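Local coordinates for protein ORF59 (Human herpesvirus 8, PDB 3HSL) that acts as the processivity subunit of the viral DNA polymerase in lytic replication, stimulating the enzyme and probably keeping it on its template as a sliding clamp, at residues T35-A46 with G80-T91; R167-T177 with K234-H245. All blocks are in the same frame, centred on the assembly; numbering follows the deposited sequence.

Interaction 1 (T35-A46 with G80-T91); sequences TKTGVVQVHGSA and GSGDVSFSFRNT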
loop_
_atom_site.group_PDB
_atom_site.type_symbol
_atom_site.label_atom_id
_atom_site.label_comp_id
_atom_site.label_asym_id
_atom_site.label_seq_id
_atom_site.Cartn_x
_atom_site.Cartn_y
_atom_site.Cartn_z
ATOM N N THR A 35 2.127 -13.040 1.400
ATOM C CA THR A 35 1.353 -13.115 2.625
ATOM C C THR A 35 0.346 -11.974 2.844
ATOM O O THR A 35 -0.430 -12.003 3.816
ATOM C CB THR A 35 2.271 -13.191 3.854
ATOM O OG1 THR A 35 3.147 -12.068 3.835
ATOM C CG2 THR A 35 3.102 -14.481 3.858
ATOM N N LYS A 36 0.337 -10.976 1.964
ATOM C CA LYS A 36 -0.584 -9.866 2.154
ATOM C C LYS A 36 -2.022 -10.372 2.390
ATOM O O LYS A 36 -2.707 -9.914 3.298
ATOM C CB LYS A 36 -0.507 -8.894 0.977
ATOM C CG LYS A 36 -1.242 -7.594 1.218
ATOM C CD LYS A 36 -1.131 -6.679 0.027
ATOM C CE LYS A 36 -1.893 -5.369 0.247
ATOM N NZ LYS A 36 -1.776 -4.521 -0.982
ATOM N N THR A 37 -2.445 -11.318 1.554
ATOM C CA THR A 37 -3.755 -11.969 1.577
ATOM C C THR A 37 -3.797 -13.184 2.487
ATOM O O THR A 37 -4.742 -13.982 2.435
ATOM C CB THR A 37 -4.022 -12.518 0.184
ATOM O OG1 THR A 37 -4.268 -11.420 -0.689
ATOM C CG2 THR A 37 -5.254 -13.444 0.172
ATOM N N GLY A 38 -2.776 -13.330 3.320
ATOM C CA GLY A 38 -2.696 -14.473 4.186
ATOM C C GLY A 38 -3.509 -14.447 5.444
ATOM O O GLY A 38 -4.404 -13.604 5.630
ATOM N N VAL A 39 -3.169 -15.397 6.314
ATOM C CA VAL A 39 -3.813 -15.581 7.596
ATOM C C VAL A 39 -2.767 -15.480 8.678
ATOM O O VAL A 39 -1.700 -16.060 8.546
ATOM C CB VAL A 39 -4.448 -16.982 7.658
ATOM C CG1 VAL A 39 -4.982 -17.285 9.037
ATOM C CG2 VAL A 39 -5.562 -17.107 6.617
ATOM N N VAL A 40 -3.067 -14.741 9.745
ATOM C CA VAL A 40 -2.149 -14.616 10.867
ATOM C C VAL A 40 -2.680 -15.523 11.969
ATOM O O VAL A 40 -3.907 -15.605 12.179
ATOM C CB VAL A 40 -2.060 -13.175 11.423
ATOM C CG1 VAL A 40 -1.053 -13.118 12.587
ATOM C CG2 VAL A 40 -1.639 -12.198 10.353
ATOM N N GLN A 41 -1.767 -16.201 12.671
ATOM C CA GLN A 41 -2.150 -17.099 13.743
ATOM C C GLN A 41 -1.325 -16.940 15.000
ATOM O O GLN A 41 -0.112 -16.638 14.943
ATOM C CB GLN A 41 -1.969 -18.551 13.303
ATOM C CG GLN A 41 -2.795 -18.976 12.119
ATOM C CD GLN A 41 -2.489 -20.386 11.666
ATOM O OE1 GLN A 41 -1.338 -20.838 11.704
ATOM N NE2 GLN A 41 -3.527 -21.091 11.224
ATOM N N VAL A 42 -2.012 -17.156 16.129
ATOM C CA VAL A 42 -1.425 -17.137 17.456
ATOM C C VAL A 42 -1.825 -18.483 18.034
ATOM O O VAL A 42 -3.001 -18.722 18.304
ATOM C CB VAL A 42 -1.902 -15.964 18.304
ATOM C CG1 VAL A 42 -1.432 -16.134 19.748
ATOM C CG2 VAL A 42 -1.382 -14.648 17.712
ATOM N N HIS A 43 -0.846 -19.364 18.227
ATOM C CA HIS A 43 -1.135 -20.720 18.674
ATOM C C HIS A 43 -0.013 -21.372 19.462
ATOM O O HIS A 43 1.130 -20.911 19.435
ATOM C CB HIS A 43 -1.288 -21.527 17.404
ATOM C CG HIS A 43 -0.082 -21.421 16.536
ATOM N ND1 HIS A 43 0.917 -22.366 16.538
ATOM C CD2 HIS A 43 0.296 -20.473 15.642
ATOM C CE1 HIS A 43 1.858 -22.012 15.679
ATOM N NE2 HIS A 43 1.507 -20.866 15.122
ATOM N N GLY A 44 -0.348 -22.454 20.157
ATOM C CA GLY A 44 0.616 -23.188 20.960
ATOM C C GLY A 44 0.270 -23.009 22.416
ATOM O O GLY A 44 -0.884 -22.748 22.759
ATOM N N SER A 45 1.254 -23.144 23.288
ATOM C CA SER A 45 0.985 -22.989 24.714
ATOM C C SER A 45 0.521 -21.562 25.010
ATOM O O SER A 45 0.915 -20.628 24.319
ATOM C CB SER A 45 2.226 -23.345 25.536
ATOM O OG SER A 45 3.309 -22.513 25.148
ATOM N N ALA A 46 -0.316 -21.408 26.038
ATOM C CA ALA A 46 -0.824 -20.092 26.433
ATOM C C ALA A 46 0.314 -19.257 26.994
ATOM O O ALA A 46 0.302 -18.027 26.912
ATOM C CB ALA A 46 -1.929 -20.228 27.454
ATOM N N GLY A 80 -5.884 -20.737 30.660
ATOM C CA GLY A 80 -4.440 -21.024 30.715
ATOM C C GLY A 80 -3.996 -22.479 30.829
ATOM O O GLY A 80 -4.819 -23.400 30.779
ATOM N N SER A 81 -2.680 -22.666 30.981
ATOM C CA SER A 81 -1.998 -23.984 31.117
ATOM C C SER A 81 -2.072 -24.905 29.896
ATOM O O SER A 81 -1.122 -25.642 29.613
ATOM C CB SER A 81 -2.381 -24.747 32.410
ATOM O OG SER A 81 -3.743 -25.136 32.440
ATOM N N GLY A 82 -3.197 -24.860 29.184
ATOM C CA GLY A 82 -3.398 -25.673 27.987
ATOM C C GLY A 82 -2.994 -24.866 26.775
ATOM O O GLY A 82 -2.248 -23.890 26.901
ATOM N N ASP A 83 -3.481 -25.261 25.602
ATOM C CA ASP A 83 -3.138 -24.539 24.377
ATOM C C ASP A 83 -4.040 -23.377 23.942
ATOM O O ASP A 83 -5.049 -23.065 24.582
ATOM C CB ASP A 83 -2.769 -25.483 23.225
ATOM C CG ASP A 83 -1.399 -26.118 23.414
ATOM O OD1 ASP A 83 -0.930 -26.180 24.572
ATOM O OD2 ASP A 83 -0.791 -26.555 22.401
ATOM N N VAL A 84 -3.629 -22.761 22.838
ATOM C CA VAL A 84 -4.256 -21.598 22.216
ATOM C C VAL A 84 -4.248 -21.689 20.685
ATOM O O VAL A 84 -3.314 -22.253 20.092
ATOM C CB VAL A 84 -3.505 -20.315 22.690
ATOM C CG1 VAL A 84 -3.455 -19.217 21.637
ATOM C CG2 VAL A 84 -4.028 -19.845 24.030
ATOM N N SER A 85 -5.284 -21.140 20.047
ATOM C CA SER A 85 -5.362 -21.160 18.584
ATOM C C SER A 85 -6.289 -20.085 18.007
ATOM O O SER A 85 -7.504 -20.269 17.941
ATOM C CB SER A 85 -5.784 -22.550 18.091
ATOM O OG SER A 85 -5.725 -22.622 16.678
ATOM N N PHE A 86 -5.713 -18.964 17.593
ATOM C CA PHE A 86 -6.488 -17.864 17.012
ATOM C C PHE A 86 -6.016 -17.641 15.592
ATOM O O PHE A 86 -4.842 -17.390 15.355
ATOM C CB PHE A 86 -6.373 -16.607 17.862
ATOM C CG PHE A 86 -6.872 -16.789 19.256
ATOM C CD1 PHE A 86 -8.249 -16.812 19.517
ATOM C CD2 PHE A 86 -5.983 -16.939 20.313
ATOM C CE1 PHE A 86 -8.744 -16.983 20.820
ATOM C CE2 PHE A 86 -6.465 -17.111 21.627
ATOM C CZ PHE A 86 -7.850 -17.132 21.875
ATOM N N SER A 87 -6.946 -17.735 14.647
ATOM C CA SER A 87 -6.626 -17.634 13.220
ATOM C C SER A 87 -7.487 -16.618 12.434
ATOM O O SER A 87 -8.679 -16.845 12.211
ATOM C CB SER A 87 -6.754 -19.039 12.647
ATOM O OG SER A 87 -6.407 -19.079 11.295
ATOM N N PHE A 88 -6.866 -15.510 12.023
ATOM C CA PHE A 88 -7.541 -14.415 11.297
ATOM C C PHE A 88 -6.765 -13.956 10.071
ATOM O O PHE A 88 -5.592 -14.302 9.906
ATOM C CB PHE A 88 -7.756 -13.243 12.246
ATOM C CG PHE A 88 -6.518 -12.828 12.955
ATOM C CD1 PHE A 88 -5.763 -11.760 12.498
ATOM C CD2 PHE A 88 -6.094 -13.518 14.096
ATOM C CE1 PHE A 88 -4.586 -11.366 13.170
ATOM C CE2 PHE A 88 -4.927 -13.143 14.778
ATOM C CZ PHE A 88 -4.171 -12.060 14.308
ATOM N N ARG A 89 -7.402 -13.178 9.204
ATOM C CA ARG A 89 -6.724 -12.732 7.987
ATOM C C ARG A 89 -5.847 -11.537 8.307
ATOM O O ARG A 89 -6.296 -10.692 9.087
ATOM C CB ARG A 89 -7.767 -12.466 6.891
ATOM C CG ARG A 89 -8.890 -11.567 7.324
ATOM C CD ARG A 89 -10.004 -11.370 6.290
ATOM N NE ARG A 89 -10.757 -12.587 5.983
ATOM C CZ ARG A 89 -11.927 -12.620 5.319
ATOM N NH1 ARG A 89 -12.503 -11.499 4.884
ATOM N NH2 ARG A 89 -12.541 -13.781 5.086
ATOM N N ASN A 90 -4.618 -11.421 7.758
ATOM C CA ASN A 90 -3.883 -10.191 8.131
ATOM C C ASN A 90 -4.375 -8.924 7.487
ATOM O O ASN A 90 -4.123 -7.847 7.995
ATOM C CB ASN A 90 -2.329 -10.230 8.288
ATOM C CG ASN A 90 -1.618 -10.562 7.037
ATOM O OD1 ASN A 90 -2.196 -11.175 6.167
ATOM N ND2 ASN A 90 -0.353 -10.167 6.933
ATOM N N THR A 91 -5.077 -9.053 6.374
ATOM C CA THR A 91 -5.677 -7.886 5.745
ATOM C C THR A 91 -7.204 -8.078 5.757
ATOM O O THR A 91 -7.766 -8.748 4.892
ATOM C CB THR A 91 -5.179 -7.602 4.303
ATOM O OG1 THR A 91 -3.741 -7.548 4.272
ATOM C CG2 THR A 91 -5.767 -6.278 3.814
#
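Strands 39-43 and 83-89 run antiparallel, their short axes 4.4 Å apart at closest and 161° between directions, with backbone pairing carried past the strand ends from Gly-38 with Asn-90 to Ala-46 with Gly-82. The central rungs are Val-40 with Phe-88 and Val-42 with Phe-86, each a hydrogen-bonded pair bonded both ways; Phe-86 N reaches Val-42 O at 2.8 Å. One face of the ladder is apolar. There the Phe-88 ring, its CG set between the backbone N and the carbonyl carbon (chi1 52°), leans over Val-40 of the neighbouring strand: CE1 lies 3.6 Å from Val-40 CB, and Val-40 O sits over one ring face, toward the rim. Farther along, Val-42 and Val-84 point the same way side by side, CG1 to CG1 at 4.1 Å, while Val-84 CG2 meets Ala-46 CB at 4.0 Å. Phe-115 of strand 108-116 lies against this face, stacking with Phe-86. The other face is more polar: the amide end of Gln-41 lies alongside Ser-87, NE2 to OG 3.5 Å, but the Ser-87 hydroxyl is hydrogen-bonded to Gln-152 O, and His-43 NE2 turns to Ser-52. Beyond the strands, Thr-91 OG1 donates to Lys-36 O at 2.8 Å, tilted 31° from the carbonyl plane, which ties the turn 35-38 to the end of the ladder. Strand 39-43 also bonds to strand 49-56 along its other edge. Such a two-faced antiparallel ladder, with its apolar side turned to the protein interior, fits the sheet architecture of DNA sliding clamps, the clan to which this family belongs.

Interaction 2 (R167-T177 with K234-H245); sequences RTTRLLLCGKT and KGKKSVDVGVVH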
loop_
_atom_site.group_PDB
_atom_site.type_symbol
_atom_site.label_atom_id
_atom_site.label_comp_id
_atom_site.label_asym_id
_atom_site.label_seq_id
_atom_site.Cartn_x
_atom_site.Cartn_y
_atom_site.Cartn_z
ATOM N N ARG A 167 13.941 -40.844 8.732
ATOM C CA ARG A 167 14.351 -41.428 7.414
ATOM C C ARG A 167 13.855 -40.823 6.074
ATOM O O ARG A 167 14.272 -41.279 5.001
ATOM C CB ARG A 167 14.117 -42.955 7.401
ATOM C CG ARG A 167 14.919 -43.731 8.450
ATOM C CD ARG A 167 14.697 -45.239 8.362
ATOM N NE ARG A 167 15.168 -45.802 7.097
ATOM C CZ ARG A 167 15.084 -47.087 6.761
ATOM N NH1 ARG A 167 14.542 -47.970 7.595
ATOM N NH2 ARG A 167 15.544 -47.490 5.583
ATOM N N THR A 168 12.983 -39.815 6.141
ATOM C CA THR A 168 12.418 -39.118 4.970
ATOM C C THR A 168 13.392 -38.880 3.804
ATOM O O THR A 168 14.605 -38.792 3.988
ATOM C CB THR A 168 11.829 -37.727 5.396
ATOM O OG1 THR A 168 10.825 -37.911 6.402
ATOM C CG2 THR A 168 11.213 -37.005 4.231
ATOM N N THR A 169 12.822 -38.781 2.607
ATOM C CA THR A 169 13.557 -38.514 1.385
ATOM C C THR A 169 13.692 -37.003 1.293
ATOM O O THR A 169 12.698 -36.297 1.161
ATOM C CB THR A 169 12.786 -39.040 0.164
ATOM O OG1 THR A 169 12.670 -40.464 0.258
ATOM C CG2 THR A 169 13.494 -38.699 -1.119
ATOM N N ARG A 170 14.920 -36.503 1.367
ATOM C CA ARG A 170 15.126 -35.065 1.289
ATOM C C ARG A 170 16.338 -34.739 0.433
ATOM O O ARG A 170 17.258 -35.547 0.310
ATOM C CB ARG A 170 15.197 -34.423 2.693
ATOM C CG ARG A 170 16.455 -34.687 3.495
ATOM C CD ARG A 170 16.354 -34.200 4.931
ATOM N NE ARG A 170 15.514 -35.074 5.756
ATOM C CZ ARG A 170 15.964 -36.151 6.421
ATOM N NH1 ARG A 170 17.245 -36.505 6.371
ATOM N NH2 ARG A 170 15.132 -36.888 7.144
ATOM N N LEU A 171 16.312 -33.542 -0.153
ATOM C CA LEU A 171 17.356 -33.038 -1.041
ATOM C C LEU A 171 17.766 -31.591 -0.753
ATOM O O LEU A 171 16.905 -30.737 -0.518
ATOM C CB LEU A 171 16.850 -33.106 -2.479
ATOM C CG LEU A 171 17.737 -32.557 -3.600
ATOM C CD1 LEU A 171 19.008 -33.394 -3.779
ATOM C CD2 LEU A 171 16.969 -32.492 -4.900
ATOM N N LEU A 172 19.078 -31.327 -0.776
ATOM C CA LEU A 172 19.622 -29.979 -0.556
ATOM C C LEU A 172 20.597 -29.633 -1.673
ATOM O O LEU A 172 21.688 -30.202 -1.761
ATOM C CB LEU A 172 20.297 -29.847 0.803
ATOM C CG LEU A 172 20.813 -28.434 1.098
ATOM C CD1 LEU A 172 19.716 -27.388 1.020
ATOM C CD2 LEU A 172 21.485 -28.385 2.446
ATOM N N LEU A 173 20.196 -28.692 -2.528
ATOM C CA LEU A 173 21.028 -28.312 -3.667
ATOM C C LEU A 173 21.801 -27.068 -3.338
ATOM O O LEU A 173 21.308 -26.221 -2.594
ATOM C CB LEU A 173 20.166 -27.988 -4.891
ATOM C CG LEU A 173 18.875 -28.767 -5.122
ATOM C CD1 LEU A 173 17.752 -28.110 -4.214
ATOM C CD2 LEU A 173 18.453 -28.715 -6.595
ATOM N N CYS A 174 23.005 -26.953 -3.891
ATOM C CA CYS A 174 23.825 -25.773 -3.677
ATOM C C CYS A 174 23.280 -24.581 -4.474
ATOM O O CYS A 174 22.346 -24.719 -5.262
ATOM C CB CYS A 174 25.291 -26.054 -4.031
ATOM S SG CYS A 174 25.635 -26.629 -5.728
ATOM N N GLY A 175 23.873 -23.408 -4.261
ATOM C CA GLY A 175 23.476 -22.184 -4.950
ATOM C C GLY A 175 23.495 -22.341 -6.456
ATOM O O GLY A 175 22.479 -22.113 -7.110
ATOM N N LYS A 176 24.647 -22.732 -7.002
ATOM C CA LYS A 176 24.822 -22.926 -8.454
ATOM C C LYS A 176 23.734 -23.830 -9.051
ATOM O O LYS A 176 23.032 -23.423 -9.977
ATOM C CB LYS A 176 26.231 -23.434 -8.796
ATOM N N THR A 177 23.590 -25.045 -8.528
ATOM C CA THR A 177 22.565 -25.975 -9.014
ATOM C C THR A 177 21.153 -25.404 -8.791
ATOM O O THR A 177 20.317 -25.416 -9.700
ATOM C CB THR A 177 22.716 -27.340 -8.336
ATOM O OG1 THR A 177 24.012 -27.861 -8.642
ATOM C CG2 THR A 177 21.656 -28.322 -8.820
ATOM N N LYS A 234 25.342 -29.964 5.284
ATOM C CA LYS A 234 25.712 -28.561 5.002
ATOM C C LYS A 234 27.209 -28.256 5.171
ATOM O O LYS A 234 27.615 -27.775 6.226
ATOM C CB LYS A 234 24.973 -27.643 5.966
ATOM C CG LYS A 234 23.487 -27.843 6.098
ATOM C CD LYS A 234 23.038 -26.927 7.210
ATOM C CE LYS A 234 21.605 -27.133 7.597
ATOM N NZ LYS A 234 21.265 -26.217 8.721
ATOM N N GLY A 235 28.038 -28.524 4.161
ATOM C CA GLY A 235 27.605 -29.121 2.908
ATOM C C GLY A 235 27.467 -28.256 1.667
ATOM O O GLY A 235 28.395 -28.216 0.844
ATOM N N LYS A 236 26.320 -27.569 1.536
ATOM C CA LYS A 236 26.011 -26.755 0.332
ATOM C C LYS A 236 27.012 -25.658 -0.110
ATOM O O LYS A 236 26.666 -24.484 -0.307
ATOM C CB LYS A 236 24.522 -26.299 0.254
ATOM C CG LYS A 236 24.024 -25.152 1.171
ATOM C CD LYS A 236 24.025 -25.429 2.672
ATOM C CE LYS A 236 23.455 -24.221 3.411
ATOM N NZ LYS A 236 23.430 -24.407 4.882
ATOM N N LYS A 237 28.266 -26.071 -0.261
ATOM C CA LYS A 237 29.314 -25.165 -0.681
ATOM C C LYS A 237 29.398 -25.233 -2.209
ATOM O O LYS A 237 29.253 -24.208 -2.877
ATOM C CB LYS A 237 30.627 -25.447 0.082
ATOM C CG LYS A 237 31.296 -26.805 -0.142
ATOM C CD LYS A 237 32.212 -27.194 1.042
ATOM C CE LYS A 237 33.249 -26.135 1.480
ATOM N NZ LYS A 237 34.291 -25.769 0.485
ATOM N N SER A 238 29.621 -26.427 -2.759
ATOM C CA SER A 238 29.714 -26.608 -4.211
ATOM C C SER A 238 29.176 -27.965 -4.671
ATOM O O SER A 238 29.292 -28.327 -5.851
ATOM C CB SER A 238 31.164 -26.482 -4.649
ATOM O OG SER A 238 31.686 -25.240 -4.242
ATOM N N VAL A 239 28.593 -28.713 -3.737
ATOM C CA VAL A 239 28.059 -30.045 -4.029
ATOM C C VAL A 239 26.617 -30.206 -3.529
ATOM O O VAL A 239 26.232 -29.640 -2.507
ATOM C CB VAL A 239 29.038 -31.187 -3.540
ATOM C CG1 VAL A 239 29.433 -31.015 -2.070
ATOM C CG2 VAL A 239 28.471 -32.593 -3.819
ATOM N N ASP A 240 25.838 -30.983 -4.271
ATOM C CA ASP A 240 24.433 -31.236 -3.968
ATOM C C ASP A 240 24.284 -32.524 -3.167
ATOM O O ASP A 240 24.734 -33.592 -3.590
ATOM C CB ASP A 240 23.675 -31.296 -5.285
ATOM C CG ASP A 240 23.875 -30.036 -6.121
ATOM O OD1 ASP A 240 24.149 -30.175 -7.332
ATOM O OD2 ASP A 240 23.770 -28.913 -5.574
ATOM N N VAL A 241 23.648 -32.422 -2.005
ATOM C CA VAL A 241 23.488 -33.579 -1.123
ATOM C C VAL A 241 22.025 -34.053 -0.990
ATOM O O VAL A 241 21.097 -33.276 -1.207
ATOM C CB VAL A 241 24.134 -33.279 0.260
ATOM C CG1 VAL A 241 24.175 -34.522 1.113
ATOM C CG2 VAL A 241 25.569 -32.790 0.080
ATOM N N GLY A 242 21.835 -35.328 -0.637
ATOM C CA GLY A 242 20.495 -35.900 -0.480
ATOM C C GLY A 242 20.414 -37.219 0.270
ATOM O O GLY A 242 21.402 -37.927 0.407
ATOM N N VAL A 243 19.218 -37.541 0.757
ATOM C CA VAL A 243 18.953 -38.783 1.494
ATOM C C VAL A 243 17.716 -39.378 0.842
ATOM O O VAL A 243 16.729 -38.669 0.624
ATOM C CB VAL A 243 18.627 -38.529 2.984
ATOM C CG1 VAL A 243 18.450 -39.847 3.724
ATOM C CG2 VAL A 243 19.708 -37.712 3.648
ATOM N N VAL A 244 17.753 -40.670 0.529
ATOM C CA VAL A 244 16.615 -41.312 -0.134
ATOM C C VAL A 244 16.437 -42.772 0.249
ATOM O O VAL A 244 17.361 -43.577 0.065
ATOM C CB VAL A 244 16.810 -41.319 -1.687
ATOM C CG1 VAL A 244 15.557 -41.815 -2.378
ATOM C CG2 VAL A 244 17.167 -39.934 -2.213
ATOM N N HIS A 245 15.271 -43.138 0.777
ATOM C CA HIS A 245 15.079 -44.568 1.076
ATOM C C HIS A 245 14.104 -45.348 0.179
ATOM O O HIS A 245 14.024 -46.569 0.262
ATOM C CB HIS A 245 15.032 -44.919 2.578
ATOM C CG HIS A 245 16.396 -45.038 3.196
ATOM N ND1 HIS A 245 16.997 -44.015 3.905
ATOM C CD2 HIS A 245 17.277 -46.071 3.202
ATOM C CE1 HIS A 245 18.187 -44.416 4.320
ATOM N NE2 HIS A 245 18.381 -45.659 3.907
#
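With CG turned anti to its carbonyl carbon (chi1 -56°), Asp-240 brings its carboxylate up to the start of helix 175-186, where Thr-177, whose OG1 is likewise anti to its carbonyl carbon (chi1 -60°), comes to meet it from the opposite direction. Thr-177 OG1 donates to Asp-240 OD1 at 2.7 Å, using the syn lone pair of that oxygen. The second oxygen, OD2, accepts the backbone N-H of Cys-174, the N-cap residue, though the exact place of OD2 is less sure. Behind this corner, strands 169-172 and 241-243 run antiparallel. Arg-170 with Val-243 and Leu-172 with Val-241 are hydrogen-bonded pairs; Leu-172 N approaches Val-241 O at 2.8 Å, nearly straight. Between these rungs Gly-242 faces Leu-171 in a non-hydrogen-bonded pair, and Leu-171 CD1 leans over to Val-241 O at 3.3 Å. On the opposite face the chain of Arg-170 runs alongside Val-243, NH1 to CG2 at 3.9 Å, while Leu-172 CD2 meets the aliphatic part of Lys-236 at CD, also at 3.9 Å. At the far end, Arg-167 crosses His-245 with guanidinium and imidazole planes 88° apart: NH2 stands over one ring face, toward its rim, 3.3 Å from CD2. Strand 270-276 pairs with the other edge of strand 169-172. Chemically, the carboxylate joins Thr-177 in the first helical turn and, less surely, the N-H of Cys-174; its negative charge near a helix N-terminus would be expected to interact favourably with the helix dipole, and so would link the residue just ahead of strand 241-243 to the start of helix 175-186.

In the fold
Interactions 1 and 2 are two versions of one device, an antiparallel strand pair, placed on opposite sides of the chain's centre. Their own centres lie 33 Å apart and their nearest atoms about 20 Å, so neither touches the other. They follow one another in sequence: 35-46 with 80-91 is complete before 167-177 begins. Strands 61-67, 296-302 and 282-288 are among those lying between them in the order of paired strands, and the C-terminal region thus bridges the two halves. Strand 83-89 of interaction 1 is the outermost of that order within this chain, though its Ser-87 bonds to the backbone of Gln-152, whereas both strands of interaction 2 have neighbours on either side. This distribution is consistent with a clamp-like subunit built from extended sheet.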